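Local coordinates for protein CsuE (Acinetobacter baumannii, PDB 6FJY), which forms the adhesive tip subunit of archaic chaperone-usher Csu pili, through which the bacterium probably attaches to surfaces during biofilm formation, at residues D[181-186]-D[204-209]; D[218-223]-D[306-311]. All blocks are in the same frame, centred on the assembly; numbering follows the deposited sequence.

Interaction 1. Residues D[181-186]-D[204-209]; sequences CRILAQ and SSMGIR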
ATOM      1  N   CYS D 181       0.220   7.812   4.231  1.00 77.26           N
ATOM      2  CA  CYS D 181       0.779   9.100   4.622  1.00 82.04           C
ATOM      3  C   CYS D 181       0.530  10.119   3.516  1.00 87.75           C
ATOM      4  O   CYS D 181       0.441   9.767   2.336  1.00 84.62           O
ATOM      5  CB  CYS D 181       2.283   9.013   4.915  1.00 79.41           C
ATOM      6  SG  CYS D 181       2.761   8.103   6.407  1.00 58.81           S
ATOM      7  N   ARG D 182       0.417  11.386   3.913  1.00 86.78           N
ATOM      8  CA  ARG D 182       0.277  12.496   2.979  1.00 79.21           C
ATOM      9  C   ARG D 182       1.150  13.658   3.421  1.00 71.61           C
ATOM     10  O   ARG D 182       1.233  13.954   4.615  1.00 66.18           O
ATOM     11  CB  ARG D 182      -1.168  12.953   2.882  1.00 73.90           C
ATOM     12  CG  ARG D 182      -2.056  11.956   2.206  1.00 65.55           C
ATOM     13  CD  ARG D 182      -3.218  11.611   3.086  1.00 81.45           C
ATOM     14  NE  ARG D 182      -4.459  11.518   2.329  1.00 94.06           N
ATOM     15  CZ  ARG D 182      -4.810  10.464   1.608  1.00 97.95           C
ATOM     16  NH1 ARG D 182      -4.008   9.408   1.536  1.00 98.02           N
ATOM     17  NH2 ARG D 182      -5.966  10.471   0.965  1.00106.60           N
ATOM     18  N   ILE D 183       1.790  14.316   2.450  1.00 81.92           N
ATOM     19  CA  ILE D 183       2.701  15.431   2.700  1.00 85.63           C
ATOM     20  C   ILE D 183       2.087  16.722   2.178  1.00 74.97           C
ATOM     21  O   ILE D 183       1.510  16.755   1.083  1.00 53.21           O
ATOM     22  CB  ILE D 183       4.079  15.228   2.041  1.00 92.30           C
ATOM     23  CG1 ILE D 183       4.425  13.754   1.909  1.00 83.50           C
ATOM     24  CG2 ILE D 183       5.158  15.979   2.820  1.00 96.44           C
ATOM     25  CD1 ILE D 183       5.703  13.549   1.149  1.00 87.08           C
ATOM     26  N   LEU D 184       2.270  17.797   2.942  1.00 73.66           N
ATOM     27  CA  LEU D 184       1.746  19.126   2.615  1.00 81.10           C
ATOM     28  C   LEU D 184       2.793  20.148   3.054  1.00 75.63           C
ATOM     29  O   LEU D 184       2.887  20.479   4.241  1.00 54.60           O
ATOM     30  CB  LEU D 184       0.410  19.368   3.303  1.00 87.70           C
ATOM     31  CG  LEU D 184      -0.392  20.600   2.905  1.00 96.84           C
ATOM     32  CD1 LEU D 184      -0.598  20.649   1.398  1.00 96.82           C
ATOM     33  CD2 LEU D 184      -1.725  20.554   3.623  1.00 99.02           C
ATOM     34  N   ALA D 185       3.574  20.645   2.097  1.00 76.62           N
ATOM     35  CA  ALA D 185       4.766  21.424   2.409  1.00 81.93           C
ATOM     36  C   ALA D 185       4.613  22.913   2.129  1.00 86.62           C
ATOM     37  O   ALA D 185       5.179  23.729   2.863  1.00104.82           O
ATOM     38  CB  ALA D 185       5.967  20.876   1.629  1.00 79.67           C
ATOM     39  N   GLN D 186       3.877  23.288   1.083  1.00 69.72           N
ATOM     40  CA  GLN D 186       3.614  24.695   0.765  1.00 86.86           C
ATOM     41  C   GLN D 186       4.890  25.456   0.422  1.00 93.24           C
ATOM     42  O   GLN D 186       5.956  24.855   0.271  1.00 94.16           O
ATOM     43  CB  GLN D 186       2.887  25.398   1.918  1.00 91.41           C
ATOM     44  CG  GLN D 186       1.428  25.015   2.076  1.00102.98           C
ATOM     45  CD  GLN D 186       0.573  25.468   0.908  1.00109.35           C
ATOM     46  OE1 GLN D 186       0.762  26.562   0.370  1.00105.43           O
ATOM     47  NE2 GLN D 186      -0.370  24.622   0.505  1.00114.35           N
ATOM     48  N   SER D 204       8.018  28.896   8.785  1.00 77.24           N
ATOM     49  CA  SER D 204       6.902  28.169   8.186  1.00 71.33           C
ATOM     50  C   SER D 204       6.808  26.770   8.783  1.00 68.09           C
ATOM     51  O   SER D 204       7.355  26.511   9.860  1.00 54.32           O
ATOM     52  CB  SER D 204       7.050  28.099   6.661  1.00 68.90           C
ATOM     53  OG  SER D 204       5.964  27.414   6.062  1.00 64.22           O
ATOM     54  N   SER D 205       6.115  25.862   8.100  1.00 66.92           N
ATOM     55  CA  SER D 205       5.935  24.517   8.620  1.00 67.72           C
ATOM     56  C   SER D 205       5.564  23.567   7.489  1.00 72.18           C
ATOM     57  O   SER D 205       5.099  23.983   6.424  1.00 51.67           O
ATOM     58  CB  SER D 205       4.870  24.486   9.726  1.00 69.28           C
ATOM     59  OG  SER D 205       3.569  24.765   9.232  1.00 60.60           O
ATOM     60  N   MET D 206       5.800  22.280   7.739  1.00 65.74           N
ATOM     61  CA  MET D 206       5.336  21.188   6.897  1.00 61.67           C
ATOM     62  C   MET D 206       4.413  20.301   7.721  1.00 67.96           C
ATOM     63  O   MET D 206       4.550  20.206   8.946  1.00 66.87           O
ATOM     64  CB  MET D 206       6.512  20.358   6.347  1.00 67.02           C
ATOM     65  CG  MET D 206       7.382  21.094   5.354  1.00 73.36           C
ATOM     66  SD  MET D 206       8.853  20.185   4.931  1.00 49.06           S
ATOM     67  CE  MET D 206       8.128  18.596   4.858  1.00 57.80           C
ATOM     68  N   GLY D 207       3.460  19.665   7.044  1.00 68.68           N
ATOM     69  CA  GLY D 207       2.506  18.804   7.711  1.00 60.15           C
ATOM     70  C   GLY D 207       2.438  17.421   7.092  1.00 67.91           C
ATOM     71  O   GLY D 207       2.310  17.291   5.871  1.00 55.28           O
ATOM     72  N   ILE D 208       2.519  16.381   7.923  1.00 68.42           N
ATOM     73  CA  ILE D 208       2.441  14.998   7.463  1.00 64.98           C
ATOM     74  C   ILE D 208       1.390  14.255   8.281  1.00 61.72           C
ATOM     75  O   ILE D 208       1.513  14.141   9.507  1.00 56.12           O
ATOM     76  CB  ILE D 208       3.800  14.285   7.546  1.00 64.62           C
ATOM     77  CG1 ILE D 208       4.811  15.030   6.670  1.00 75.19           C
ATOM     78  CG2 ILE D 208       3.661  12.836   7.109  1.00 58.57           C
ATOM     79  CD1 ILE D 208       6.170  14.417   6.619  1.00 83.38           C
ATOM     80  N   ARG D 209       0.367  13.746   7.602  1.00 65.31           N
ATOM     81  CA  ARG D 209      -0.710  12.978   8.215  1.00 66.48           C
ATOM     82  C   ARG D 209      -0.499  11.513   7.856  1.00 74.13           C
ATOM     83  O   ARG D 209      -0.567  11.139   6.680  1.00 79.81           O
ATOM     84  CB  ARG D 209      -2.079  13.471   7.742  1.00 71.48           C
ATOM     85  CG  ARG D 209      -2.307  14.960   8.010  1.00 97.43           C
ATOM     86  CD  ARG D 209      -3.618  15.451   7.419  1.00101.31           C
ATOM     87  NE  ARG D 209      -4.712  14.534   7.726  1.00111.49           N
ATOM     88  CZ  ARG D 209      -5.459  13.920   6.813  1.00112.64           C
ATOM     89  NH1 ARG D 209      -5.246  14.132   5.519  1.00102.41           N
ATOM     90  NH2 ARG D 209      -6.432  13.102   7.196  1.00116.64           N
TER
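An antiparallel strand pair of the Ig-like beta sandwich of the Spore Coat Protein U domain joins residues 181-186 to 204-209. Four backbone hydrogen bonds hold it in two reciprocal pairs. Arg182 N gives to Arg209 O at 2.9 Å, and Arg209 N returns to Arg182 O, lying in the plane of that carbonyl. At the next hydrogen-bonded pair Leu184 N meets Gly207 O at 3.0 Å almost along the C=O axis, while Gly207 N reaches Leu184 O from above the carbonyl plane. Between them, Ile183 and Ile208 face each other as a non-hydrogen-bonded pair; their side chains run side by side into the interior, Ile183 CG2 against Ile208 CG1 at 4.0 Å. Further along, Met206 CG, anti to the carbonyl carbon (chi1 -68°), rests 4.0 Å from Ala185 CB. A bend at chi3 (40°) turns Met206 CE toward Ile183 CG2, 4.5 Å away.

The other face carries the two arginines. Their chains cross obliquely with guanidinium planes 90° apart, and Arg209 NH1 comes 4.2 Å from Arg182 NE. Like charges this close would be expected to repel, probably offset by salt bridges from Arg182 to Asp180 and from Arg209 to Glu21 at the end of helix 16-21, whose Ile17 touches both arginines. Cys181 closes a disulfide with Cys210, the last residue of strand 202-210, tying the two strands covalently. Strand 202-210 continues the sheet to strand 279-289 through backbone bonds such as Met206 with Tyr283, and Ile183 packs on Tyr116 and Ala185 on Phe112 of the CsuC chain.

Interaction 2. Residues D[218-223]-D[306-311]; sequences VSLNNG and VTVQVE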
ATOM      1  N   VAL D 218      12.370  12.572   7.398  1.00 65.71           N
ATOM      2  CA  VAL D 218      12.182  13.696   6.490  1.00 65.82           C
ATOM      3  C   VAL D 218      13.537  14.345   6.279  1.00 62.72           C
ATOM      4  O   VAL D 218      14.164  14.817   7.233  1.00 53.36           O
ATOM      5  CB  VAL D 218      11.172  14.716   7.038  1.00 66.95           C
ATOM      6  CG1 VAL D 218      10.788  15.694   5.957  1.00 58.25           C
ATOM      7  CG2 VAL D 218       9.949  14.026   7.577  1.00 56.40           C
ATOM      8  N   SER D 219      13.985  14.386   5.031  1.00 70.64           N
ATOM      9  CA  SER D 219      15.241  15.035   4.681  1.00 63.77           C
ATOM     10  C   SER D 219      14.996  16.111   3.627  1.00 70.87           C
ATOM     11  O   SER D 219      14.023  16.067   2.860  1.00 50.86           O
ATOM     12  CB  SER D 219      16.266  14.028   4.167  1.00 67.36           C
ATOM     13  OG  SER D 219      16.606  13.094   5.174  1.00 62.41           O
ATOM     14  N   LEU D 220      15.904  17.083   3.598  1.00 69.01           N
ATOM     15  CA  LEU D 220      15.881  18.155   2.610  1.00 76.55           C
ATOM     16  C   LEU D 220      17.229  18.198   1.909  1.00 73.53           C
ATOM     17  O   LEU D 220      18.276  18.156   2.563  1.00 62.29           O
ATOM     18  CB  LEU D 220      15.576  19.519   3.248  1.00 74.05           C
ATOM     19  CG  LEU D 220      14.254  19.724   4.003  1.00 73.23           C
ATOM     20  CD1 LEU D 220      14.138  21.174   4.427  1.00 71.49           C
ATOM     21  CD2 LEU D 220      13.047  19.319   3.182  1.00 62.97           C
ATOM     22  N   ASN D 221      17.197  18.267   0.581  1.00 82.74           N
ATOM     23  CA  ASN D 221      18.418  18.344  -0.206  1.00 81.38           C
ATOM     24  C   ASN D 221      18.986  19.760  -0.107  1.00 68.24           C
ATOM     25  O   ASN D 221      18.563  20.569   0.723  1.00 62.06           O
ATOM     26  CB  ASN D 221      18.148  17.913  -1.646  1.00 76.16           C
ATOM     27  CG  ASN D 221      17.424  18.976  -2.455  1.00 70.54           C
ATOM     28  OD1 ASN D 221      16.703  19.812  -1.917  1.00 74.23           O
ATOM     29  ND2 ASN D 221      17.616  18.939  -3.760  1.00 68.05           N
ATOM     30  N   ASN D 222      19.957  20.072  -0.965  1.00 72.47           N
ATOM     31  CA  ASN D 222      20.570  21.389  -1.022  1.00 71.78           C
ATOM     32  C   ASN D 222      20.067  22.215  -2.201  1.00 58.24           C
ATOM     33  O   ASN D 222      20.713  23.194  -2.589  1.00 55.88           O
ATOM     34  CB  ASN D 222      22.090  21.254  -1.071  1.00 79.99           C
ATOM     35  CG  ASN D 222      22.661  20.705   0.219  1.00 77.69           C
ATOM     36  OD1 ASN D 222      22.103  20.915   1.294  1.00 68.98           O
ATOM     37  ND2 ASN D 222      23.780  20.004   0.120  1.00 87.08           N
ATOM     38  N   GLY D 223      18.934  21.834  -2.781  1.00 74.84           N
ATOM     39  CA  GLY D 223      18.305  22.644  -3.804  1.00 83.04           C
ATOM     40  C   GLY D 223      18.957  22.521  -5.170  1.00 81.56           C
ATOM     41  O   GLY D 223      19.761  21.626  -5.448  1.00 75.01           O
ATOM     42  N   VAL D 306      13.703  22.899  -3.235  1.00 87.95           N
ATOM     43  CA  VAL D 306      14.300  21.940  -2.314  1.00 73.28           C
ATOM     44  C   VAL D 306      13.513  20.641  -2.381  1.00 68.57           C
ATOM     45  O   VAL D 306      12.276  20.649  -2.328  1.00 47.98           O
ATOM     46  CB  VAL D 306      14.324  22.492  -0.878  1.00 69.31           C
ATOM     47  CG1 VAL D 306      14.754  21.408   0.093  1.00 74.53           C
ATOM     48  CG2 VAL D 306      15.257  23.683  -0.785  1.00 73.41           C
ATOM     49  N   THR D 307      14.234  19.529  -2.510  1.00 64.24           N
ATOM     50  CA  THR D 307      13.618  18.213  -2.516  1.00 57.16           C
ATOM     51  C   THR D 307      13.365  17.776  -1.076  1.00 57.88           C
ATOM     52  O   THR D 307      14.300  17.688  -0.275  1.00 57.19           O
ATOM     53  CB  THR D 307      14.514  17.215  -3.252  1.00 61.10           C
ATOM     54  OG1 THR D 307      14.612  17.583  -4.633  1.00 53.97           O
ATOM     55  CG2 THR D 307      13.939  15.811  -3.167  1.00 55.26           C
ATOM     56  N   VAL D 308      12.095  17.564  -0.740  1.00 60.00           N
ATOM     57  CA  VAL D 308      11.691  16.973   0.532  1.00 64.10           C
ATOM     58  C   VAL D 308      11.636  15.460   0.342  1.00 58.51           C
ATOM     59  O   VAL D 308      10.778  14.948  -0.384  1.00 44.60           O
ATOM     60  CB  VAL D 308      10.332  17.499   1.006  1.00 62.90           C
ATOM     61  CG1 VAL D 308      10.025  16.937   2.393  1.00 70.20           C
ATOM     62  CG2 VAL D 308      10.295  19.016   1.016  1.00 65.01           C
ATOM     63  N   GLN D 309      12.548  14.744   0.989  1.00 66.63           N
ATOM     64  CA  GLN D 309      12.557  13.285   0.947  1.00 62.01           C
ATOM     65  C   GLN D 309      11.867  12.727   2.185  1.00 54.33           C
ATOM     66  O   GLN D 309      12.199  13.110   3.313  1.00 49.64           O
ATOM     67  CB  GLN D 309      13.977  12.737   0.850  1.00 62.84           C
ATOM     68  CG  GLN D 309      14.023  11.230   0.683  1.00 71.07           C
ATOM     69  CD  GLN D 309      15.434  10.706   0.583  1.00 81.92           C
ATOM     70  OE1 GLN D 309      16.317  11.122   1.331  1.00 87.21           O
ATOM     71  NE2 GLN D 309      15.658   9.791  -0.347  1.00 93.02           N
ATOM     72  N   VAL D 310      10.886  11.856   1.970  1.00 58.40           N
ATOM     73  CA  VAL D 310      10.258  11.089   3.038  1.00 62.80           C
ATOM     74  C   VAL D 310      10.624   9.629   2.800  1.00 54.48           C
ATOM     75  O   VAL D 310      10.270   9.049   1.766  1.00 53.58           O
ATOM     76  CB  VAL D 310       8.744  11.311   3.080  1.00 63.05           C
ATOM     77  CG1 VAL D 310       8.111  10.568   4.261  1.00 58.55           C
ATOM     78  CG2 VAL D 310       8.465  12.779   3.199  1.00 69.06           C
ATOM     79  N   GLU D 311      11.380   9.050   3.724  1.00 64.14           N
ATOM     80  CA  GLU D 311      11.882   7.689   3.583  1.00 64.11           C
ATOM     81  C   GLU D 311      11.163   6.787   4.576  1.00 60.74           C
ATOM     82  O   GLU D 311      11.135   7.071   5.782  1.00 44.51           O
ATOM     83  CB  GLU D 311      13.397   7.629   3.797  1.00 58.21           C
ATOM     84  CG  GLU D 311      14.004   6.252   3.528  1.00 71.86           C
ATOM     85  CD  GLU D 311      15.492   6.307   3.194  1.00 74.53           C
ATOM     86  OE1 GLU D 311      16.252   6.948   3.948  1.00 71.02           O
ATOM     87  OE2 GLU D 311      15.896   5.709   2.171  1.00 75.21           O
TER
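Val218 opens the strand pair with its side chain turned into the sandwich interior, where CG1, anti to the backbone N (chi1 -168°), lies beside Val308 CG1 at 3.9 Å. Ser219 forms the hydrogen-bonded pair with Gln309: Ser219 N binds Gln309 O at 2.8 Å, nearly straight at 167°, and Gln309 N binds Ser219 O at 2.7 Å, both donors in the plane of the carbonyl they use. Leu220 returns to the interior side. Its CG stands anti to the carbonyl carbon, its CB meets Val306 CG1, and CD2 comes up alongside Val308 CG2 at 3.5 Å.

The strand ends at Leu220; Asn221, the first residue after it, still gives its N to Thr307 O at 3.1 Å, but the reciprocal bond passes to the side chain: CG sits in the crowded position between N and carbonyl carbon (chi1 76°), so that OD1 swings across to accept Thr307 N at 2.6 Å. The same oxygen takes Gly223 N at 3.1 Å, closing an Asx turn, and both donors lie well above the plane of the amide. Val306 CG1 slides past this oxygen, while the Asn221 carboxamide crosses the Thr307 side chain at about a right angle. Thr307 OG1 bonds instead to Gln113 of the CsuC chain, and residues 306-311 pair in parallel with a strand of CsuC.

One amide oxygen thus stands in for a main-chain carbonyl and grips two backbone N-H groups, prolonging the strand pairing into the turn at 221-223, while branched aliphatic groups fill the interior side and the strand's other edge accepts the chaperone.

How the interactions relate
Interactions 1 and 2, with centres about 12 Å apart, meet through their apolar sides inside the same domain. Met206 of interaction 1 brings its CE to 3.5 Å from Val308 CG1 of interaction 2, and Ile183 CD1 lies equally near Val310 CG2; Ile208 CD1 packs on Val218 CG2 at 3.9 Å. Strand 202-210 is followed directly in the chain by strand 217-220, so one connection carries the chain from the first contact to the second. Phe112 of the CsuC chain packs on both Ala185 and Val308, placing the chaperone strand beside both contacts, consistent with donor-strand complementation of this domain in the pre-assembly complex.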